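Local coordinates for UDP-N-Acetylenolpyruvylglucosamine Reductase (Thermus caldophilus, PDB 2GQU), which catalyses the NADPH-dependent reduction of UDP-N-acetylenolpyruvylglucosamine to UDP-N-acetylmuramate with FAD as cofactor, a step of cell wall formation, at the uridine-diphosphate-2(N-acetylglucosaminyl) butyric acid site. Coordinates in Å, arbitrary orientation; residue numbers count along the deposited sequence, not the author numbering.

The uridine-diphosphate-2(N-acetylglucosaminyl) butyric acid site. Residues 119-120, 151-152, 187-188, 191, 198-199, 201-203, 208, 210-211, 214, 219, 232-233, 235, 263. With EPU (uridine-diphosphate-2(N-acetylglucosaminyl) butyric acid), chain B.
Flat groups organise this MurB substrate pocket, with the imidazole of His232 wedged between uracil and Phe235. One face of His232 carries C5U of the EPU uracil, 3.5 Å above the ring plane, over its centre, so that base and imidazole meet edge to face (planes 87° apart); CE1 of Phe235 lies over the opposite face. CG is anti to the backbone N (chi1 -167°), which turns the rim toward the diphosphate, and His232 NE2 donates almost exactly in the ring plane to the alpha-phosphate oxygen EPU O2A at 2.9 Å. The Tyr151 ring has CG of Arg152 over its centre and the N-acetyl methyl C8 at its edge. Arg152, bent at chi2, in turn sets one guanidinium face against the rim of that tyrosine and takes Glu263 at its edge. Arg152 NE forms a salt bridge with Glu263 OE2 (3.0 Å), met from above the carboxylate plane, while Arg152 NH2 reaches the carboxylate oxygen EPU O2E at 3.0 Å. Glu263 OE1 also crowds O2E, suggesting that one carboxylate is protonated, though protons are not seen. Replacing Arg152 by an alanine would probably loosen the enolpyruvyl carboxylate and leave Glu263 without its compensating charge.

At the uracil, EPU N3U gives its hydrogen to the anti lone pair of Asp214 OD1 at 2.7 Å, reading the imide N-H. The diphosphate is gripped further by Arg120, whose NH2 bridges in plane to O1A, and by Asn203 ND2, which donates to the beta-phosphate oxygen EPU O1B at 2.8 Å. Gln191 NE2 holds the sugar hydroxyl EPU O4 at 3.0 Å, its amide steadied through OE1 by Arg188 NH2. At the enolpyruvyl carboxylate, the backbone N of Cys199 binds EPU O1E at 2.8 Å, nearly straight. Its sulfur, SG, beside the backbone N (chi1 -79°), sits alongside C2E and C3E, as suits the proton donor. Uridine diphosphate thus appears to serve as the handle, while Arg152, Glu263 and Cys199 probably position the enolpyruvyl double bond for reduction.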
loop_
_atom_site.group_PDB
_atom_site.type_symbol
_atom_site.label_atom_id
_atom_site.label_comp_id
_atom_site.label_asym_id
_atom_site.label_seq_id
_atom_site.Cartn_x
_atom_site.Cartn_y
_atom_site.Cartn_z
ATOM N N THR A 119 5.819 7.396 7.097
ATOM C CA THR A 119 5.985 7.296 8.540
ATOM C C THR A 119 6.257 8.706 9.041
ATOM O O THR A 119 6.193 9.663 8.270
ATOM C CB THR A 119 7.201 6.426 8.882
ATOM O OG1 THR A 119 8.390 7.070 8.393
ATOM C CG2 THR A 119 7.068 5.011 8.270
ATOM N N ARG A 120 6.588 8.831 10.324
ATOM C CA ARG A 120 6.967 10.135 10.889
ATOM C C ARG A 120 8.273 10.670 10.279
ATOM O O ARG A 120 8.580 11.856 10.404
ATOM C CB ARG A 120 7.055 10.085 12.428
ATOM C CG ARG A 120 8.155 9.208 13.030
ATOM C CD ARG A 120 8.194 9.315 14.581
ATOM N NE ARG A 120 6.949 8.808 15.173
ATOM C CZ ARG A 120 6.665 7.520 15.387
ATOM N NH1 ARG A 120 7.539 6.574 15.079
ATOM N NH2 ARG A 120 5.486 7.175 15.905
ATOM N N TYR A 151 -2.061 13.542 3.970
ATOM C CA TYR A 151 -1.944 12.367 4.851
ATOM C C TYR A 151 -2.754 11.189 4.321
ATOM O O TYR A 151 -3.980 11.247 4.247
ATOM C CB TYR A 151 -2.347 12.712 6.310
ATOM C CG TYR A 151 -2.524 11.509 7.253
ATOM C CD1 TYR A 151 -1.427 10.832 7.780
ATOM C CD2 TYR A 151 -3.798 11.073 7.625
ATOM C CE1 TYR A 151 -1.591 9.738 8.655
ATOM C CE2 TYR A 151 -3.975 9.980 8.496
ATOM C CZ TYR A 151 -2.869 9.325 9.008
ATOM O OH TYR A 151 -3.061 8.244 9.868
ATOM N N ARG A 152 -2.043 10.111 3.969
ATOM C CA ARG A 152 -2.641 8.866 3.474
ATOM C C ARG A 152 -3.502 9.161 2.243
ATOM O O ARG A 152 -4.510 8.484 1.995
ATOM C CB ARG A 152 -3.472 8.157 4.566
ATOM C CG ARG A 152 -2.707 7.760 5.855
ATOM C CD ARG A 152 -1.596 6.799 5.495
ATOM N NE ARG A 152 -0.875 6.209 6.623
ATOM C CZ ARG A 152 0.326 6.601 7.043
ATOM N NH1 ARG A 152 0.944 7.638 6.476
ATOM N NH2 ARG A 152 0.913 5.956 8.050
ATOM N N ALA A 187 11.764 2.457 15.708
ATOM C CA ALA A 187 10.451 3.095 15.864
ATOM C C ALA A 187 9.284 2.150 15.550
ATOM O O ALA A 187 8.187 2.313 16.081
ATOM C CB ALA A 187 10.360 4.347 15.007
ATOM N N ARG A 188 9.529 1.179 14.675
ATOM C CA ARG A 188 8.496 0.214 14.272
ATOM C C ARG A 188 8.465 -1.059 15.124
ATOM O O ARG A 188 7.679 -1.966 14.844
ATOM C CB ARG A 188 8.682 -0.167 12.791
ATOM C CG ARG A 188 8.664 1.015 11.807
ATOM C CD ARG A 188 8.642 0.529 10.347
ATOM N NE ARG A 188 7.313 0.005 10.085
ATOM C CZ ARG A 188 6.427 0.496 9.219
ATOM N NH1 ARG A 188 6.749 1.481 8.387
ATOM N NH2 ARG A 188 5.215 -0.051 9.168
ATOM N N GLN A 191 5.295 -3.067 16.280
ATOM C CA GLN A 191 4.313 -3.505 15.289
ATOM C C GLN A 191 4.405 -4.995 14.992
ATOM O O GLN A 191 5.511 -5.534 14.859
ATOM C CB GLN A 191 4.501 -2.756 13.975
ATOM C CG GLN A 191 4.277 -1.264 14.027
ATOM C CD GLN A 191 4.450 -0.653 12.647
ATOM O OE1 GLN A 191 4.534 -1.377 11.651
ATOM N NE2 GLN A 191 4.524 0.668 12.584
ATOM N N GLY A 198 -1.703 -3.666 7.894
ATOM C CA GLY A 198 -1.120 -2.538 8.611
ATOM C C GLY A 198 -2.145 -1.894 9.520
ATOM O O GLY A 198 -3.000 -2.590 10.082
ATOM N N CYS A 199 -2.075 -0.572 9.664
ATOM C CA CYS A 199 -3.026 0.140 10.510
ATOM C C CYS A 199 -4.407 0.171 9.880
ATOM O O CYS A 199 -4.565 0.659 8.767
ATOM C CB CYS A 199 -2.559 1.566 10.771
ATOM S SG CYS A 199 -1.305 1.639 12.030
ATOM N N PHE A 201 -7.117 1.838 11.061
ATOM C CA PHE A 201 -7.726 3.152 11.208
ATOM C C PHE A 201 -6.706 4.263 10.999
ATOM O O PHE A 201 -5.551 4.143 11.394
ATOM C CB PHE A 201 -8.413 3.292 12.576
ATOM C CG PHE A 201 -9.475 2.246 12.830
ATOM C CD1 PHE A 201 -9.200 1.114 13.597
ATOM C CD2 PHE A 201 -10.755 2.398 12.303
ATOM C CE1 PHE A 201 -10.184 0.145 13.807
ATOM C CE2 PHE A 201 -11.733 1.440 12.509
ATOM C CZ PHE A 201 -11.457 0.319 13.264
ATOM N N LYS A 202 -7.137 5.354 10.382
ATOM C CA LYS A 202 -6.274 6.529 10.325
ATOM C C LYS A 202 -6.168 7.166 11.712
ATOM O O LYS A 202 -7.091 7.066 12.506
ATOM C CB LYS A 202 -6.786 7.540 9.309
ATOM C CG LYS A 202 -8.284 7.725 9.268
ATOM C CD LYS A 202 -8.697 8.812 8.259
ATOM C CE LYS A 202 -8.027 8.663 6.897
ATOM N NZ LYS A 202 -8.633 7.574 6.078
ATOM N N ASN A 203 -5.040 7.817 12.004
ATOM C CA ASN A 203 -4.896 8.526 13.278
ATOM C C ASN A 203 -5.662 9.828 13.223
ATOM O O ASN A 203 -5.501 10.578 12.253
ATOM C CB ASN A 203 -3.434 8.887 13.555
ATOM C CG ASN A 203 -2.598 7.716 13.981
ATOM O OD1 ASN A 203 -3.105 6.716 14.514
ATOM N ND2 ASN A 203 -1.285 7.839 13.783
ATOM N N SER A 208 -2.780 8.823 18.376
ATOM C CA SER A 208 -2.564 7.487 17.816
ATOM C C SER A 208 -3.816 6.639 18.025
ATOM O O SER A 208 -4.229 6.407 19.170
ATOM C CB SER A 208 -1.357 6.795 18.470
ATOM O OG SER A 208 -1.298 5.411 18.132
ATOM N N GLY A 210 -4.025 3.540 17.559
ATOM C CA GLY A 210 -3.555 2.357 18.293
ATOM C C GLY A 210 -3.606 2.543 19.802
ATOM O O GLY A 210 -4.125 1.682 20.534
ATOM N N ARG A 211 -3.094 3.683 20.268
ATOM C CA ARG A 211 -3.076 4.010 21.693
ATOM C C ARG A 211 -4.499 4.156 22.256
ATOM O O ARG A 211 -4.797 3.669 23.345
ATOM C CB ARG A 211 -2.254 5.285 21.952
ATOM C CG ARG A 211 -1.784 5.421 23.397
ATOM C CD ARG A 211 -1.032 6.751 23.666
ATOM N NE ARG A 211 -0.027 7.074 22.652
ATOM C CZ ARG A 211 -0.022 8.179 21.901
ATOM N NH1 ARG A 211 -0.966 9.101 22.045
ATOM N NH2 ARG A 211 0.939 8.370 21.005
ATOM N N ASP A 214 -5.983 0.679 22.511
ATOM C CA ASP A 214 -5.298 0.063 23.655
ATOM C C ASP A 214 -5.964 0.498 24.953
ATOM O O ASP A 214 -6.298 -0.349 25.791
ATOM C CB ASP A 214 -3.810 0.476 23.645
ATOM C CG ASP A 214 -2.934 -0.375 24.583
ATOM O OD1 ASP A 214 -1.689 -0.319 24.433
ATOM O OD2 ASP A 214 -3.471 -1.099 25.449
ATOM N N LYS A 219 -7.732 -4.500 22.620
ATOM C CA LYS A 219 -6.752 -5.469 22.146
ATOM C C LYS A 219 -7.212 -6.862 22.558
ATOM O O LYS A 219 -7.728 -7.046 23.658
ATOM C CB LYS A 219 -5.351 -5.150 22.678
ATOM C CG LYS A 219 -4.846 -3.795 22.199
ATOM C CD LYS A 219 -3.609 -3.339 22.947
ATOM C CE LYS A 219 -2.335 -3.767 22.265
ATOM N NZ LYS A 219 -1.135 -3.234 22.985
ATOM N N HIS A 232 -0.243 -4.316 18.916
ATOM C CA HIS A 232 -0.540 -2.940 18.492
ATOM C C HIS A 232 -2.038 -2.867 18.192
ATOM O O HIS A 232 -2.558 -3.637 17.384
ATOM C CB HIS A 232 0.296 -2.573 17.252
ATOM C CG HIS A 232 0.298 -1.107 16.909
ATOM N ND1 HIS A 232 -0.848 -0.406 16.588
ATOM C CD2 HIS A 232 1.321 -0.224 16.779
ATOM C CE1 HIS A 232 -0.536 0.851 16.318
ATOM N NE2 HIS A 232 0.776 0.987 16.423
ATOM N N GLY A 233 -2.724 -1.956 18.868
ATOM C CA GLY A 233 -4.178 -1.872 18.802
ATOM C C GLY A 233 -4.748 -1.536 17.439
ATOM O O GLY A 233 -5.893 -1.859 17.149
ATOM N N PHE A 235 -3.659 -2.727 14.649
ATOM C CA PHE A 235 -3.462 -3.825 13.722
ATOM C C PHE A 235 -4.533 -4.872 13.972
ATOM O O PHE A 235 -4.593 -5.449 15.055
ATOM C CB PHE A 235 -2.072 -4.444 13.872
ATOM C CG PHE A 235 -0.973 -3.653 13.210
ATOM C CD1 PHE A 235 -0.566 -2.425 13.723
ATOM C CD2 PHE A 235 -0.350 -4.141 12.076
ATOM C CE1 PHE A 235 0.451 -1.693 13.105
ATOM C CE2 PHE A 235 0.680 -3.420 11.450
ATOM C CZ PHE A 235 1.079 -2.193 11.977
ATOM N N GLU A 263 -8.404 3.481 7.566
ATOM C CA GLU A 263 -7.335 3.781 6.602
ATOM C C GLU A 263 -7.421 2.827 5.407
ATOM O O GLU A 263 -7.160 3.230 4.274
ATOM C CB GLU A 263 -5.928 3.735 7.230
ATOM C CG GLU A 263 -4.766 3.836 6.204
ATOM C CD GLU A 263 -3.385 3.944 6.849
ATOM O OE1 GLU A 263 -2.448 3.232 6.418
ATOM O OE2 GLU A 263 -3.229 4.767 7.769
HETATM N N1U EPU B . 1.181 2.275 21.435
HETATM C C2U EPU B . 0.331 1.867 22.491
HETATM N N3U EPU B . -0.582 0.912 22.293
HETATM C C4U EPU B . -0.795 0.372 21.081
HETATM C C5U EPU B . -0.058 0.775 19.975
HETATM C C6U EPU B . 0.896 1.770 20.134
HETATM O O2U EPU B . 0.505 2.319 23.640
HETATM O O4U EPU B . -1.662 -0.511 20.950
HETATM C C1D EPU B . 1.843 3.580 21.525
HETATM C C2D EPU B . 3.281 3.276 21.133
HETATM O O2D EPU B . 4.024 2.734 22.234
HETATM C C3D EPU B . 3.804 4.614 20.676
HETATM C C4D EPU B . 2.558 5.400 20.277
HETATM O O4D EPU B . 1.409 4.641 20.677
HETATM O O3D EPU B . 4.458 5.237 21.786
HETATM C C5D EPU B . 2.516 5.599 18.767
HETATM O O5D EPU B . 2.560 4.304 18.167
HETATM P PA EPU B . 3.374 4.061 16.800
HETATM O O1A EPU B . 4.781 4.581 16.963
HETATM O O2A EPU B . 3.162 2.640 16.335
HETATM O O3A EPU B . 2.624 5.052 15.763
HETATM P PB EPU B . 1.082 5.006 15.266
HETATM O O1B EPU B . 0.579 6.432 15.280
HETATM O O2B EPU B . 0.288 3.925 15.973
HETATM C C1 EPU B . 1.787 5.472 12.792
HETATM C C2 EPU B . 1.337 5.070 11.395
HETATM C C3 EPU B . 2.012 3.775 10.989
HETATM C C4 EPU B . 3.519 4.027 10.949
HETATM C C5 EPU B . 4.012 4.483 12.331
HETATM C C6 EPU B . 5.464 4.959 12.286
HETATM C C7 EPU B . -0.678 6.214 10.817
HETATM C C8 EPU B . -2.154 6.207 10.653
HETATM N N2 EPU B . -0.117 5.081 11.276
HETATM O O1 EPU B . 1.282 4.534 13.741
HETATM O O3 EPU B . 1.545 3.485 9.687
HETATM O O4 EPU B . 4.222 2.853 10.538
HETATM O O5 EPU B . 3.217 5.565 12.834
HETATM O O6 EPU B . 5.505 6.325 11.826
HETATM O O7 EPU B . -0.031 7.210 10.538
HETATM C C1E EPU B . 0.005 2.117 8.441
HETATM O O1E EPU B . -0.499 1.040 8.074
HETATM O O2E EPU B . -0.329 3.234 7.978
HETATM C C2E EPU B . 1.061 2.149 9.429
HETATM C C3E EPU B . 1.561 1.060 10.012
HETATM O O HOH W 1 -2.891 0.237 6.501
HETATM O O HOH W 2 -2.341 4.181 15.308
HETATM O O HOH W 3 5.399 1.818 14.994
#